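Local coordinates for protein manganese lipoxygenase (Gaeumannomyces graminis, PDB 5FX8) that uses a manganese ion to oxygenate linoleic and alpha-linolenic acids to 11S- and 13R-hydroperoxy fatty acids, the 11S intermediate then being converted to the 13R product, at residues A[79-83]-A[295-299]; A[365-371]-A[450-454]. All blocks are in the same frame, centred on the assembly; numbering follows the deposited sequence.

Contact 1 (A[79-83]-A[295-299])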
loop_
_atom_site.group_PDB
_atom_site.type_symbol
_atom_site.label_atom_id
_atom_site.label_comp_id
_atom_site.label_asym_id
_atom_site.label_seq_id
_atom_site.Cartn_x
_atom_site.Cartn_y
_atom_site.Cartn_z
ATOM N N GLN A 79 -13.855 14.557 -8.498
ATOM C CA GLN A 79 -15.042 14.397 -9.298
ATOM C C GLN A 79 -14.761 13.358 -10.383
ATOM O O GLN A 79 -14.385 13.692 -11.504
ATOM C CB GLN A 79 -15.473 15.728 -9.863
ATOM C CG GLN A 79 -16.827 15.662 -10.526
ATOM C CD GLN A 79 -17.931 15.191 -9.588
ATOM O OE1 GLN A 79 -18.018 15.628 -8.431
ATOM N NE2 GLN A 79 -18.784 14.301 -10.084
ATOM N N THR A 80 -14.973 12.091 -10.047
ATOM C CA THR A 80 -14.851 11.026 -11.033
ATOM C C THR A 80 -16.096 10.153 -11.053
ATOM O O THR A 80 -16.969 10.298 -11.905
ATOM C CB THR A 80 -13.631 10.117 -10.766
ATOM O OG1 THR A 80 -13.849 9.304 -9.596
ATOM C CG2 THR A 80 -12.324 10.918 -10.636
ATOM N N THR A 81 -16.179 9.256 -10.095
ATOM C CA THR A 81 -17.048 8.100 -10.118
ATOM C C THR A 81 -18.021 8.178 -8.949
ATOM O O THR A 81 -17.692 8.730 -7.903
ATOM C CB THR A 81 -16.158 6.841 -10.052
ATOM O OG1 THR A 81 -15.648 6.530 -11.340
ATOM C CG2 THR A 81 -16.861 5.711 -9.535
ATOM N N PHE A 82 -19.219 7.634 -9.125
ATOM C CA PHE A 82 -20.179 7.577 -8.036
ATOM C C PHE A 82 -19.605 6.777 -6.871
ATOM O O PHE A 82 -18.921 5.777 -7.062
ATOM C CB PHE A 82 -21.489 6.929 -8.515
ATOM C CG PHE A 82 -22.231 7.701 -9.590
ATOM C CD1 PHE A 82 -22.400 9.074 -9.508
ATOM C CD2 PHE A 82 -22.795 7.038 -10.680
ATOM C CE1 PHE A 82 -23.103 9.758 -10.489
ATOM C CE2 PHE A 82 -23.489 7.735 -11.670
ATOM C CZ PHE A 82 -23.636 9.081 -11.570
ATOM N N TYR A 83 -19.885 7.216 -5.670
ATOM C CA TYR A 83 -19.556 6.509 -4.444
ATOM C C TYR A 83 -20.842 6.004 -3.812
ATOM O O TYR A 83 -21.864 6.682 -3.882
ATOM C CB TYR A 83 -18.809 7.419 -3.464
ATOM C CG TYR A 83 -18.323 6.719 -2.227
ATOM C CD1 TYR A 83 -17.109 6.051 -2.217
ATOM C CD2 TYR A 83 -19.070 6.718 -1.074
ATOM C CE1 TYR A 83 -16.675 5.424 -1.099
ATOM C CE2 TYR A 83 -18.640 6.095 0.026
ATOM C CZ TYR A 83 -17.450 5.450 0.018
ATOM O OH TYR A 83 -17.033 4.823 1.158
ATOM N N THR A 295 -11.072 4.522 -8.099
ATOM C CA THR A 295 -12.476 4.784 -8.362
ATOM C C THR A 295 -13.056 4.010 -9.544
ATOM O O THR A 295 -14.264 3.782 -9.560
ATOM C CB THR A 295 -12.733 6.294 -8.549
ATOM O OG1 THR A 295 -11.899 6.849 -9.579
ATOM C CG2 THR A 295 -12.459 7.008 -7.295
ATOM N N ILE A 296 -12.265 3.562 -10.510
ATOM C CA ILE A 296 -12.841 2.726 -11.573
ATOM C C ILE A 296 -13.212 1.328 -11.062
ATOM O O ILE A 296 -14.307 0.825 -11.379
ATOM C CB ILE A 296 -11.893 2.643 -12.786
ATOM C CG1 ILE A 296 -11.447 4.031 -13.176
ATOM C CG2 ILE A 296 -12.588 2.023 -13.955
ATOM C CD1 ILE A 296 -12.557 4.892 -13.457
ATOM N N PRO A 297 -12.359 0.650 -10.281
ATOM C CA PRO A 297 -12.823 -0.588 -9.647
ATOM C C PRO A 297 -14.048 -0.388 -8.780
ATOM O O PRO A 297 -14.968 -1.199 -8.864
ATOM C CB PRO A 297 -11.615 -1.045 -8.821
ATOM C CG PRO A 297 -10.491 -0.474 -9.475
ATOM C CD PRO A 297 -10.918 0.823 -10.073
ATOM N N GLU A 298 -14.082 0.657 -7.951
ATOM C CA GLU A 298 -15.225 0.865 -7.072
ATOM C C GLU A 298 -16.517 0.893 -7.865
ATOM O O GLU A 298 -17.502 0.280 -7.459
ATOM C CB GLU A 298 -15.080 2.171 -6.279
ATOM C CG GLU A 298 -14.261 2.139 -5.016
ATOM C CD GLU A 298 -13.778 3.538 -4.595
ATOM O OE1 GLU A 298 -14.476 4.543 -4.813
ATOM O OE2 GLU A 298 -12.664 3.648 -4.061
ATOM N N ILE A 299 -16.540 1.628 -8.985
ATOM C CA ILE A 299 -17.782 1.778 -9.734
ATOM C C ILE A 299 -18.162 0.467 -10.402
ATOM O O ILE A 299 -19.345 0.124 -10.474
ATOM C CB ILE A 299 -17.700 2.962 -10.730
ATOM C CG1 ILE A 299 -19.075 3.350 -11.260
ATOM C CG2 ILE A 299 -16.809 2.693 -11.920
ATOM C CD1 ILE A 299 -20.096 3.521 -10.228
#

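Contact 2 (A[365-371]-A[450-454])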
loop_
_atom_site.group_PDB
_atom_site.type_symbol
_atom_site.label_atom_id
_atom_site.label_comp_id
_atom_site.label_asym_id
_atom_site.label_seq_id
_atom_site.Cartn_x
_atom_site.Cartn_y
_atom_site.Cartn_z
ATOM N N GLY A 365 -11.880 12.697 -20.611
ATOM C CA GLY A 365 -12.135 11.411 -21.206
ATOM C C GLY A 365 -11.277 10.281 -20.696
ATOM O O GLY A 365 -11.358 9.176 -21.243
ATOM N N GLY A 366 -10.452 10.518 -19.685
ATOM C CA GLY A 366 -9.545 9.507 -19.203
ATOM C C GLY A 366 -10.250 8.577 -18.286
ATOM O O GLY A 366 -11.415 8.745 -17.978
ATOM N N GLY A 367 -9.544 7.551 -17.853
ATOM C CA GLY A 367 -10.178 6.605 -16.973
ATOM C C GLY A 367 -11.126 5.639 -17.631
ATOM O O GLY A 367 -11.968 5.069 -16.948
ATOM N N GLY A 368 -11.007 5.407 -18.932
ATOM C CA GLY A 368 -11.778 4.339 -19.549
ATOM C C GLY A 368 -11.353 2.970 -19.043
ATOM O O GLY A 368 -10.182 2.715 -18.786
ATOM N N PHE A 369 -12.314 2.067 -18.916
ATOM C CA PHE A 369 -11.988 0.745 -18.381
ATOM C C PHE A 369 -11.188 -0.082 -19.392
ATOM O O PHE A 369 -10.046 -0.455 -19.131
ATOM C CB PHE A 369 -13.266 0.037 -17.939
ATOM C CG PHE A 369 -13.041 -1.261 -17.247
ATOM C CD1 PHE A 369 -12.780 -1.307 -15.889
ATOM C CD2 PHE A 369 -13.127 -2.457 -17.947
ATOM C CE1 PHE A 369 -12.601 -2.529 -15.249
ATOM C CE2 PHE A 369 -12.934 -3.650 -17.326
ATOM C CZ PHE A 369 -12.674 -3.694 -15.968
ATOM N N GLN A 370 -11.751 -0.356 -20.566
ATOM C CA GLN A 370 -10.991 -1.128 -21.547
ATOM C C GLN A 370 -9.754 -0.375 -22.033
ATOM O O GLN A 370 -8.729 -0.994 -22.333
ATOM C CB GLN A 370 -11.898 -1.529 -22.702
ATOM C CG GLN A 370 -12.913 -2.601 -22.286
ATOM C CD GLN A 370 -13.968 -2.875 -23.329
ATOM O OE1 GLN A 370 -14.634 -1.977 -23.811
ATOM N NE2 GLN A 370 -14.099 -4.126 -23.700
ATOM N N ALA A 371 -9.835 0.961 -22.066
ATOM C CA ALA A 371 -8.707 1.840 -22.368
ATOM C C ALA A 371 -7.503 1.556 -21.489
ATOM O O ALA A 371 -6.358 1.805 -21.897
ATOM C CB ALA A 371 -9.134 3.290 -22.184
ATOM N N ARG A 450 -17.258 4.200 -17.931
ATOM C CA ARG A 450 -16.668 4.463 -19.240
ATOM C C ARG A 450 -15.926 3.260 -19.800
ATOM O O ARG A 450 -15.131 2.628 -19.104
ATOM C CB ARG A 450 -15.676 5.624 -19.172
ATOM C CG ARG A 450 -16.268 6.939 -19.512
ATOM C CD ARG A 450 -15.239 8.008 -19.636
ATOM N NE ARG A 450 -15.809 9.273 -19.193
ATOM C CZ ARG A 450 -15.076 10.272 -18.756
ATOM N NH1 ARG A 450 -13.764 10.132 -18.712
ATOM N NH2 ARG A 450 -15.644 11.400 -18.356
ATOM N N ASP A 451 -16.142 3.006 -21.093
ATOM C CA ASP A 451 -15.361 2.048 -21.867
ATOM C C ASP A 451 -15.407 0.652 -21.238
ATOM O O ASP A 451 -14.390 -0.019 -21.046
ATOM C CB ASP A 451 -13.924 2.542 -22.038
ATOM C CG ASP A 451 -13.296 2.049 -23.312
ATOM O OD1 ASP A 451 -13.921 1.220 -24.020
ATOM O OD2 ASP A 451 -12.166 2.475 -23.590
ATOM N N PHE A 452 -16.493 0.271 -20.932
ATOM C CA PHE A 452 -16.796 -1.041 -20.443
ATOM C C PHE A 452 -17.379 -1.866 -21.573
ATOM O O PHE A 452 -18.086 -1.332 -22.427
ATOM C CB PHE A 452 -17.800 -0.954 -19.292
ATOM C CG PHE A 452 -17.755 -2.114 -18.355
ATOM C CD1 PHE A 452 -16.645 -2.342 -17.583
ATOM C CD2 PHE A 452 -18.833 -2.969 -18.234
ATOM C CE1 PHE A 452 -16.608 -3.401 -16.723
ATOM C CE2 PHE A 452 -18.803 -4.033 -17.361
ATOM C CZ PHE A 452 -17.692 -4.250 -16.611
ATOM N N PRO A 453 -17.094 -3.161 -21.614
ATOM C CA PRO A 453 -17.641 -3.999 -22.688
ATOM C C PRO A 453 -19.150 -3.867 -22.782
ATOM O O PRO A 453 -19.862 -3.945 -21.790
ATOM C CB PRO A 453 -17.220 -5.411 -22.281
ATOM C CG PRO A 453 -16.910 -5.312 -20.849
ATOM C CD PRO A 453 -16.372 -3.960 -20.619
ATOM N N ALA A 454 -19.626 -3.630 -23.983
ATOM C CA ALA A 454 -21.038 -3.393 -24.212
ATOM C C ALA A 454 -21.863 -4.640 -23.927
ATOM O O ALA A 454 -21.382 -5.767 -24.032
ATOM C CB ALA A 454 -21.252 -2.966 -25.649
#

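Contact 1 (A[79-83]-A[295-299])
T80 and T295 meet through their hydroxyls: OG1 of T80 lies 3.1 Å from OG1 of T295, a hydrogen bond whose direction the geometry leaves open. The two side chains cross at about a right angle. OG1 of T295 also has a weak bond to the V291 carbonyl one turn earlier in the helix.

T81 has the most surface buried here. Its CB stands 3.8 Å from CB of T295. With OG1 beside the backbone N (chi1 -81°), its methyl CG2 is anti to that N and faces the helix, 3.7 Å from CG1 of I299, whose side chain T81 crosses obliquely. Beyond it, CB of F82 reaches CD1 of I299 at 4.1 Å, while the F82 ring extends off from the helix.

At the far end the Y83 ring and the E298 carboxylate are nearly perpendicular, with planes 88° apart; OE1 of E298 comes to the ring edge, 4.0 Å from CD1 of Y83. The polar ends of this pair are held by others: R329 forms a salt bridge with OE1 of E298, and the Y83 hydroxyl bonds to the Y326 carbonyl. R329 also bonds to the T81 carbonyl, so it joins both segments. The loop before strand 83-85 is thus laid along the turn of helix 268-305 that directly follows H294, which with H290 on the same lipoxygenase helix binds the catalytic manganese.

Contact 2 (A[365-371]-A[450-454])
R450, D451 and Q370 have the most surface buried between the two loops. The R450 chain, extended at chi2 (-171°) and bent at chi3, runs alongside the glycines to bring NH1 to the G366 carbonyl. That oxygen lies at the guanidinium edge, near its plane, at 2.8 Å from NH1, but the N-H...O angle of 115° makes the bond weak. NH1 also bonds to the Y362 carbonyl at the end of helix 351-363, and R450 makes a cation-pi contact with Y362. G365 closes that helix in a Schellman motif with positive phi.

D451 works mainly through its backbone. Its carbonyl O takes the amide N of Q370 at 2.7 Å. One residue earlier the R450 carbonyl O takes the F369 amide N at 2.9 Å. The D451 carboxylate turns toward the start of the 3-10 segment, where OD2 accepts a weak, 3.2 Å bond from the A371 amide N. The Q370 chain crosses D451 at about a right angle and passes obliquely by the P453 ring.

Deeper in, F452 directs its edge at one face of F369, an edge-to-face pair with centroids 5.0 Å apart. With N-H...O angles of 162° in both, the main-chain bonds fix how the loops pair; the weak D451 side-chain bond supplements them, and R450, shared between G366 and Y362, ties the pairing to the end of helix 351-363.

How the contacts relate
Contacts 1 and 2 have centres 12 Å apart and touch directly through I296: its CD1 lies 3.5 Å from the G367 carbonyl O, and its CG2 lies 3.9 Å from CD1 of F369. Helix 268-305 therefore serves both, receiving the 79-83 loop through T295 and I299 and F369 of contact 2 through I296 and V300. I299 also packs on V449, the residue preceding segment 450-454. Contact 1 lies nearer the metal ligand H294: the E298 side chain is about 4 Å from the H294 side chain, against about 12 Å for G367, which has no side chain. The E298 side chain is also about 9 Å from the manganese ion, while F369 of contact 2 meets H469 edge-to-face.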